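Local coordinates for protein RE68036p (Drosophila melanogaster, PDB 1SQH) that is of unknown function but probably transfers acyl groups, perhaps to glycine, as an N-acyltransferase, at residues S84-F96 and L115-D128. Residues are numbered along the deposited sequence; the frame is centred on the assembly and turned at random.
Sequences SLHRDIVQSVSFF and LIEWTQGALLTNVD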
ATOM      1  N   SER A  84     -12.461  -3.560  -2.377  1.00 20.45           N
ATOM      2  CA  SER A  84     -12.336  -2.419  -1.481  1.00 22.45           C
ATOM      3  C   SER A  84     -12.257  -1.147  -2.317  1.00 22.05           C
ATOM      4  O   SER A  84     -11.764  -1.159  -3.454  1.00 22.41           O
ATOM      5  CB  SER A  84     -11.087  -2.549  -0.610  1.00 19.69           C
ATOM      6  OG  SER A  84      -9.948  -2.783  -1.408  1.00 20.69           O
ATOM      7  N   LEU A  85     -12.774  -0.061  -1.753  1.00 21.50           N
ATOM      8  CA  LEU A  85     -12.756   1.231  -2.412  1.00 20.80           C
ATOM      9  C   LEU A  85     -12.079   2.222  -1.478  1.00 19.55           C
ATOM     10  O   LEU A  85     -12.440   2.319  -0.298  1.00 17.95           O
ATOM     11  CB  LEU A  85     -14.183   1.676  -2.734  1.00 20.87           C
ATOM     12  CG  LEU A  85     -14.904   0.875  -3.829  1.00 20.53           C
ATOM     13  CD1 LEU A  85     -16.318   1.438  -4.023  1.00 21.40           C
ATOM     14  CD2 LEU A  85     -14.129   0.957  -5.128  1.00 20.06           C
ATOM     15  N   HIS A  86     -11.084   2.925  -2.017  1.00 19.98           N
ATOM     16  CA  HIS A  86     -10.290   3.916  -1.288  1.00 21.52           C
ATOM     17  C   HIS A  86     -10.346   5.285  -1.970  1.00 22.11           C
ATOM     18  O   HIS A  86     -10.442   5.386  -3.198  1.00 21.97           O
ATOM     19  CB  HIS A  86      -8.834   3.426  -1.187  1.00 21.62           C
ATOM     20  CG  HIS A  86      -7.876   4.435  -0.622  1.00 22.97           C
ATOM     21  ND1 HIS A  86      -7.270   5.402  -1.399  1.00 21.39           N
ATOM     22  CD2 HIS A  86      -7.400   4.611   0.635  1.00 21.94           C
ATOM     23  CE1 HIS A  86      -6.460   6.125  -0.644  1.00 22.34           C
ATOM     24  NE2 HIS A  86      -6.521   5.666   0.594  1.00 22.11           N
ATOM     25  N   ARG A  87     -10.277   6.342  -1.172  1.00 23.97           N
ATOM     26  CA  ARG A  87     -10.332   7.686  -1.718  1.00 26.79           C
ATOM     27  C   ARG A  87      -9.230   8.615  -1.209  1.00 27.82           C
ATOM     28  O   ARG A  87      -8.958   8.674  -0.006  1.00 30.11           O
ATOM     29  CB  ARG A  87     -11.693   8.314  -1.401  1.00 27.16           C
ATOM     30  CG  ARG A  87     -11.934   9.667  -2.062  1.00 29.44           C
ATOM     31  CD  ARG A  87     -13.134   9.575  -2.992  1.00 28.88           C
ATOM     32  NE  ARG A  87     -12.777   9.537  -4.405  1.00 27.85           N
ATOM     33  CZ  ARG A  87     -13.474   8.873  -5.326  1.00 29.70           C
ATOM     34  NH1 ARG A  87     -14.553   8.184  -4.976  1.00 29.37           N
ATOM     35  NH2 ARG A  87     -13.110   8.910  -6.600  1.00 30.65           N
ATOM     36  N   ASP A  88      -8.594   9.315  -2.141  1.00 27.65           N
ATOM     37  CA  ASP A  88      -7.573  10.310  -1.832  1.00 29.39           C
ATOM     38  C   ASP A  88      -7.672  11.362  -2.944  1.00 29.66           C
ATOM     39  O   ASP A  88      -8.444  12.309  -2.835  1.00 30.08           O
ATOM     40  CB  ASP A  88      -6.169   9.702  -1.794  1.00 29.90           C
ATOM     41  CG  ASP A  88      -5.140  10.685  -1.263  1.00 29.58           C
ATOM     42  OD1 ASP A  88      -5.537  11.841  -1.005  1.00 31.37           O
ATOM     43  OD2 ASP A  88      -3.953  10.324  -1.100  1.00 29.72           O
ATOM     44  N   ILE A  89      -6.896  11.199  -4.010  1.00 30.79           N
ATOM     45  CA  ILE A  89      -6.976  12.120  -5.139  1.00 32.00           C
ATOM     46  C   ILE A  89      -7.993  11.503  -6.092  1.00 33.11           C
ATOM     47  O   ILE A  89      -8.921  12.170  -6.547  1.00 33.52           O
ATOM     48  CB  ILE A  89      -5.642  12.258  -5.878  1.00 31.95           C
ATOM     49  CG1 ILE A  89      -4.629  12.998  -5.002  1.00 31.44           C
ATOM     50  CG2 ILE A  89      -5.854  13.019  -7.187  1.00 30.72           C
ATOM     51  CD1 ILE A  89      -3.304  13.245  -5.708  1.00 27.11           C
ATOM     52  N   VAL A  90      -7.801  10.219  -6.385  1.00 32.28           N
ATOM     53  CA  VAL A  90      -8.713   9.471  -7.246  1.00 31.58           C
ATOM     54  C   VAL A  90      -9.256   8.297  -6.426  1.00 31.51           C
ATOM     55  O   VAL A  90      -9.067   8.239  -5.208  1.00 30.61           O
ATOM     56  CB  VAL A  90      -8.000   8.898  -8.487  1.00 31.76           C
ATOM     57  CG1 VAL A  90      -7.388  10.019  -9.296  1.00 32.26           C
ATOM     58  CG2 VAL A  90      -6.932   7.902  -8.064  1.00 32.65           C
ATOM     59  N   GLN A  91      -9.940   7.372  -7.091  1.00 30.47           N
ATOM     60  CA  GLN A  91     -10.479   6.202  -6.414  1.00 29.77           C
ATOM     61  C   GLN A  91      -9.508   5.052  -6.667  1.00 29.28           C
ATOM     62  O   GLN A  91      -9.041   4.851  -7.793  1.00 27.74           O
ATOM     63  CB  GLN A  91     -11.873   5.843  -6.966  1.00 29.71           C
ATOM     64  CG  GLN A  91     -12.516   4.608  -6.307  1.00 27.52           C
ATOM     65  CD  GLN A  91     -13.750   4.098  -7.052  1.00 28.19           C
ATOM     66  OE1 GLN A  91     -13.666   3.673  -8.213  1.00 25.87           O
ATOM     67  NE2 GLN A  91     -14.901   4.130  -6.382  1.00 25.58           N
ATOM     68  N   SER A  92      -9.188   4.314  -5.611  1.00 30.00           N
ATOM     69  CA  SER A  92      -8.291   3.174  -5.735  1.00 30.10           C
ATOM     70  C   SER A  92      -9.099   1.927  -5.419  1.00 29.43           C
ATOM     71  O   SER A  92      -9.849   1.899  -4.440  1.00 27.91           O
ATOM     72  CB  SER A  92      -7.120   3.308  -4.763  1.00 32.95           C
ATOM     73  OG  SER A  92      -6.287   4.392  -5.134  1.00 35.46           O
ATOM     74  N   VAL A  93      -8.948   0.907  -6.259  1.00 28.00           N
ATOM     75  CA  VAL A  93      -9.678  -0.338  -6.087  1.00 28.13           C
ATOM     76  C   VAL A  93      -8.754  -1.534  -5.912  1.00 27.33           C
ATOM     77  O   VAL A  93      -7.749  -1.678  -6.611  1.00 27.16           O
ATOM     78  CB  VAL A  93     -10.607  -0.628  -7.308  1.00 28.75           C
ATOM     79  CG1 VAL A  93     -11.456  -1.855  -7.041  1.00 25.51           C
ATOM     80  CG2 VAL A  93     -11.497   0.569  -7.594  1.00 29.25           C
ATOM     81  N   SER A  94      -9.102  -2.378  -4.951  1.00 27.77           N
ATOM     82  CA  SER A  94      -8.363  -3.607  -4.679  1.00 26.19           C
ATOM     83  C   SER A  94      -9.407  -4.711  -4.677  1.00 25.12           C
ATOM     84  O   SER A  94     -10.553  -4.478  -4.297  1.00 26.21           O
ATOM     85  CB  SER A  94      -7.681  -3.561  -3.307  1.00 25.51           C
ATOM     86  OG  SER A  94      -7.055  -4.803  -3.025  1.00 19.99           O
ATOM     87  N   PHE A  95      -9.020  -5.906  -5.101  1.00 24.17           N
ATOM     88  CA  PHE A  95      -9.959  -7.016  -5.120  1.00 23.92           C
ATOM     89  C   PHE A  95      -9.265  -8.363  -5.266  1.00 23.45           C
ATOM     90  O   PHE A  95      -8.151  -8.457  -5.784  1.00 23.19           O
ATOM     91  CB  PHE A  95     -10.966  -6.832  -6.257  1.00 22.36           C
ATOM     92  CG  PHE A  95     -10.334  -6.739  -7.618  1.00 23.77           C
ATOM     93  CD1 PHE A  95      -9.934  -7.885  -8.298  1.00 23.31           C
ATOM     94  CD2 PHE A  95     -10.117  -5.498  -8.212  1.00 23.55           C
ATOM     95  CE1 PHE A  95      -9.331  -7.795  -9.560  1.00 23.88           C
ATOM     96  CE2 PHE A  95      -9.515  -5.400  -9.468  1.00 24.27           C
ATOM     97  CZ  PHE A  95      -9.121  -6.552 -10.139  1.00 23.54           C
ATOM     98  N   PHE A  96      -9.944  -9.402  -4.794  1.00 22.66           N
ATOM     99  CA  PHE A  96      -9.438 -10.757  -4.877  1.00 22.26           C
ATOM    100  C   PHE A  96     -10.545 -11.752  -4.591  1.00 22.00           C
ATOM    101  O   PHE A  96     -11.608 -11.402  -4.094  1.00 20.57           O
ATOM    102  CB  PHE A  96      -8.301 -11.007  -3.874  1.00 19.42           C
ATOM    103  CG  PHE A  96      -7.459 -12.202  -4.225  1.00 17.69           C
ATOM    104  CD1 PHE A  96      -6.469 -12.098  -5.201  1.00 17.80           C
ATOM    105  CD2 PHE A  96      -7.720 -13.455  -3.665  1.00 18.19           C
ATOM    106  CE1 PHE A  96      -5.747 -13.221  -5.621  1.00 16.61           C
ATOM    107  CE2 PHE A  96      -7.014 -14.590  -4.072  1.00 16.50           C
ATOM    108  CZ  PHE A  96      -6.022 -14.471  -5.055  1.00 17.36           C
ATOM    109  N   LEU A 115     -20.087   1.240  -8.671  1.00 34.60           N
ATOM    110  CA  LEU A 115     -19.413   2.009  -7.631  1.00 33.14           C
ATOM    111  C   LEU A 115     -17.990   2.365  -8.052  1.00 32.56           C
ATOM    112  O   LEU A 115     -17.347   3.205  -7.422  1.00 32.46           O
ATOM    113  CB  LEU A 115     -19.377   1.219  -6.318  1.00 32.50           C
ATOM    114  CG  LEU A 115     -20.698   0.658  -5.781  1.00 30.88           C
ATOM    115  CD1 LEU A 115     -20.463   0.082  -4.385  1.00 30.93           C
ATOM    116  CD2 LEU A 115     -21.752   1.746  -5.726  1.00 31.54           C
ATOM    117  N   ILE A 116     -17.512   1.725  -9.119  1.00 31.01           N
ATOM    118  CA  ILE A 116     -16.163   1.948  -9.630  1.00 31.54           C
ATOM    119  C   ILE A 116     -16.149   3.024 -10.713  1.00 33.21           C
ATOM    120  O   ILE A 116     -16.972   3.014 -11.628  1.00 34.36           O
ATOM    121  CB  ILE A 116     -15.570   0.643 -10.209  1.00 31.16           C
ATOM    122  CG1 ILE A 116     -15.402  -0.392  -9.094  1.00 30.72           C
ATOM    123  CG2 ILE A 116     -14.242   0.925 -10.862  1.00 29.37           C
ATOM    124  CD1 ILE A 116     -14.856  -1.723  -9.561  1.00 29.99           C
ATOM    125  N   GLU A 117     -15.202   3.948 -10.611  1.00 32.81           N
ATOM    126  CA  GLU A 117     -15.098   5.050 -11.561  1.00 32.29           C
ATOM    127  C   GLU A 117     -14.160   4.731 -12.729  1.00 31.77           C
ATOM    128  O   GLU A 117     -13.085   5.313 -12.869  1.00 30.93           O
ATOM    129  CB  GLU A 117     -14.655   6.300 -10.797  1.00 31.19           C
ATOM    130  CG  GLU A 117     -15.457   6.473  -9.510  1.00 31.52           C
ATOM    131  CD  GLU A 117     -15.058   7.691  -8.707  1.00 33.11           C
ATOM    132  OE1 GLU A 117     -13.935   8.194  -8.915  1.00 36.31           O
ATOM    133  OE2 GLU A 117     -15.857   8.134  -7.851  1.00 32.59           O
ATOM    134  N   TRP A 118     -14.601   3.798 -13.569  1.00 32.15           N
ATOM    135  CA  TRP A 118     -13.848   3.351 -14.738  1.00 34.50           C
ATOM    136  C   TRP A 118     -13.433   4.483 -15.650  1.00 35.19           C
ATOM    137  O   TRP A 118     -12.403   4.411 -16.313  1.00 35.68           O
ATOM    138  CB  TRP A 118     -14.687   2.383 -15.581  1.00 36.09           C
ATOM    139  CG  TRP A 118     -15.138   1.156 -14.869  1.00 37.80           C
ATOM    140  CD1 TRP A 118     -16.397   0.876 -14.438  1.00 38.36           C
ATOM    141  CD2 TRP A 118     -14.331   0.032 -14.516  1.00 38.63           C
ATOM    142  NE1 TRP A 118     -16.429  -0.359 -13.840  1.00 38.34           N
ATOM    143  CE2 TRP A 118     -15.173  -0.899 -13.873  1.00 37.84           C
ATOM    144  CE3 TRP A 118     -12.972  -0.280 -14.680  1.00 38.80           C
ATOM    145  CZ2 TRP A 118     -14.703  -2.124 -13.393  1.00 38.14           C
ATOM    146  CZ3 TRP A 118     -12.504  -1.499 -14.202  1.00 38.40           C
ATOM    147  CH2 TRP A 118     -13.372  -2.406 -13.566  1.00 38.21           C
ATOM    148  N   THR A 119     -14.262   5.518 -15.690  1.00 36.28           N
ATOM    149  CA  THR A 119     -14.046   6.667 -16.554  1.00 37.39           C
ATOM    150  C   THR A 119     -13.433   7.885 -15.880  1.00 37.54           C
ATOM    151  O   THR A 119     -13.020   8.836 -16.553  1.00 37.71           O
ATOM    152  CB  THR A 119     -15.390   7.061 -17.197  1.00 38.13           C
ATOM    153  OG1 THR A 119     -15.708   6.122 -18.234  1.00 38.51           O
ATOM    154  CG2 THR A 119     -15.351   8.475 -17.755  1.00 40.13           C
ATOM    155  N   GLN A 120     -13.352   7.856 -14.555  1.00 38.10           N
ATOM    156  CA  GLN A 120     -12.825   8.993 -13.810  1.00 37.98           C
ATOM    157  C   GLN A 120     -11.418   8.829 -13.249  1.00 37.47           C
ATOM    158  O   GLN A 120     -11.103   9.374 -12.188  1.00 38.71           O
ATOM    159  CB  GLN A 120     -13.796   9.349 -12.681  1.00 38.77           C
ATOM    160  CG  GLN A 120     -15.109   9.943 -13.176  1.00 39.54           C
ATOM    161  CD  GLN A 120     -16.167   9.986 -12.095  1.00 41.46           C
ATOM    162  OE1 GLN A 120     -16.775   8.964 -11.762  1.00 41.51           O
ATOM    163  NE2 GLN A 120     -16.388  11.169 -11.531  1.00 42.01           N
ATOM    164  N   GLY A 121     -10.579   8.083 -13.961  1.00 35.62           N
ATOM    165  CA  GLY A 121      -9.205   7.882 -13.534  1.00 34.20           C
ATOM    166  C   GLY A 121      -8.957   6.967 -12.345  1.00 32.93           C
ATOM    167  O   GLY A 121      -7.966   7.142 -11.630  1.00 33.04           O
ATOM    168  N   ALA A 122      -9.829   5.985 -12.129  1.00 31.21           N
ATOM    169  CA  ALA A 122      -9.672   5.063 -11.000  1.00 29.28           C
ATOM    170  C   ALA A 122      -8.361   4.279 -11.065  1.00 26.91           C
ATOM    171  O   ALA A 122      -7.921   3.873 -12.141  1.00 24.74           O
ATOM    172  CB  ALA A 122     -10.849   4.092 -10.951  1.00 28.85           C
ATOM    173  N   LEU A 123      -7.740   4.060  -9.909  1.00 25.20           N
ATOM    174  CA  LEU A 123      -6.486   3.306  -9.860  1.00 23.25           C
ATOM    175  C   LEU A 123      -6.701   1.894  -9.307  1.00 22.69           C
ATOM    176  O   LEU A 123      -7.207   1.717  -8.194  1.00 22.14           O
ATOM    177  CB  LEU A 123      -5.463   4.046  -8.997  1.00 23.26           C
ATOM    178  CG  LEU A 123      -4.137   3.323  -8.733  1.00 23.40           C
ATOM    179  CD1 LEU A 123      -3.399   3.097 -10.039  1.00 24.16           C
ATOM    180  CD2 LEU A 123      -3.282   4.148  -7.770  1.00 20.95           C
ATOM    181  N   LEU A 124      -6.331   0.894 -10.096  1.00 20.97           N
ATOM    182  CA  LEU A 124      -6.460  -0.500  -9.694  1.00 21.58           C
ATOM    183  C   LEU A 124      -5.140  -0.910  -9.028  1.00 21.76           C
ATOM    184  O   LEU A 124      -4.110  -1.032  -9.697  1.00 21.40           O
ATOM    185  CB  LEU A 124      -6.734  -1.375 -10.928  1.00 19.78           C
ATOM    186  CG  LEU A 124      -8.182  -1.480 -11.442  1.00 22.00           C
ATOM    187  CD1 LEU A 124      -8.927  -0.175 -11.219  1.00 22.61           C
ATOM    188  CD2 LEU A 124      -8.181  -1.881 -12.917  1.00 19.75           C
ATOM    189  N   THR A 125      -5.182  -1.127  -7.712  1.00 21.89           N
ATOM    190  CA  THR A 125      -3.977  -1.485  -6.946  1.00 21.62           C
ATOM    191  C   THR A 125      -3.779  -2.976  -6.666  1.00 21.28           C
ATOM    192  O   THR A 125      -4.742  -3.734  -6.507  1.00 20.69           O
ATOM    193  CB  THR A 125      -3.958  -0.740  -5.588  1.00 21.34           C
ATOM    194  OG1 THR A 125      -5.051  -1.192  -4.775  1.00 21.01           O
ATOM    195  CG2 THR A 125      -4.082   0.766  -5.802  1.00 19.06           C
ATOM    196  N   ASN A 126      -2.517  -3.383  -6.581  1.00 20.38           N
ATOM    197  CA  ASN A 126      -2.154  -4.779  -6.309  1.00 20.66           C
ATOM    198  C   ASN A 126      -3.011  -5.819  -7.042  1.00 20.61           C
ATOM    199  O   ASN A 126      -3.550  -6.739  -6.421  1.00 20.48           O
ATOM    200  CB  ASN A 126      -2.172  -5.057  -4.786  1.00 17.69           C
ATOM    201  CG  ASN A 126      -3.398  -4.479  -4.085  1.00 20.83           C
ATOM    202  OD1 ASN A 126      -3.452  -3.274  -3.768  1.00 21.31           O
ATOM    203  ND2 ASN A 126      -4.396  -5.328  -3.845  1.00 16.52           N
ATOM    204  N   VAL A 127      -3.106  -5.687  -8.365  1.00 21.45           N
ATOM    205  CA  VAL A 127      -3.897  -6.607  -9.184  1.00 21.02           C
ATOM    206  C   VAL A 127      -3.128  -7.872  -9.517  1.00 21.42           C
ATOM    207  O   VAL A 127      -2.009  -7.805 -10.035  1.00 21.58           O
ATOM    208  CB  VAL A 127      -4.322  -5.975 -10.533  1.00 20.74           C
ATOM    209  CG1 VAL A 127      -5.332  -6.883 -11.223  1.00 20.96           C
ATOM    210  CG2 VAL A 127      -4.887  -4.583 -10.316  1.00 19.09           C
ATOM    211  N   ASP A 128      -3.739  -9.018  -9.224  1.00 21.91           N
ATOM    212  CA  ASP A 128      -3.122 -10.315  -9.495  1.00 26.21           C
ATOM    213  C   ASP A 128      -2.915 -10.462 -10.999  1.00 28.07           C
ATOM    214  O   ASP A 128      -3.747 -10.010 -11.795  1.00 28.90           O
ATOM    215  CB  ASP A 128      -4.025 -11.439  -8.989  1.00 27.36           C
ATOM    216  CG  ASP A 128      -3.381 -12.799  -9.108  1.00 30.37           C
ATOM    217  OD1 ASP A 128      -2.761 -13.256  -8.122  1.00 29.86           O
ATOM    218  OD2 ASP A 128      -3.485 -13.406 -10.195  1.00 32.23           O
TER
HETATM  219  O   HOH W   1     -11.414   7.859  -9.871  1.00 27.74           O
HETATM  220  O   HOH W   2      -6.695  -6.086  -6.826  1.00 27.11           O
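S92 pairs with L123 and V93 with L124 in parallel register, joining the two strands of a beta-alpha-beta unit whose crossover holds helix 104-112, in what is probably an acetyltransferase-like domain. The backbone ladder is short: L123 N to Q91 O (2.6 Å), V93 N to L123 O, and T125 N to V93 O. At the start of its strand, Q91 extends its side chain into the loop 115-122 that precedes L123. Its CG lies anti to the backbone N (chi1 180°) and the chain stays extended, carrying the amide to L115 and E117. There NE2 gives a nearly straight bond to L115 O (2.8 Å), in the plane of the amide, while OE1 accepts from E117 N (2.9 Å), tilted from its carbonyl plane; with both atoms engaged, the two bonds hold the amide's rotation. E117 sends its carboxylate on to R87, which bends at chi2 and chi3 to meet it end-on: NH2 meets E117 OE1 at 2.6 Å in the guanidinium plane, NH1 takes OE2 by a longer bond (3.2 Å), and both nitrogens lie out of the carboxylate plane, which is turned 36° from the guanidinium. A water also donates to E117 OE1 and Q120 O and accepts from Q91 N. With alanine in place of this glutamate, the R87 guanidinium is likely to lose its charge partner here and the water one of its two acceptors. On one face, V93 CG1 meets I116 CD1 and V93 CB meets L124 CD1; on the other, S92 OG lies against L123 CB and CD2. Where the chain turns a corner, N126 ND2 donates to S94 OG (2.8 Å), an oxygen also bonded to Y82, and T125 OG1 donates to N126 OD1 from 45° above the carbonyl plane.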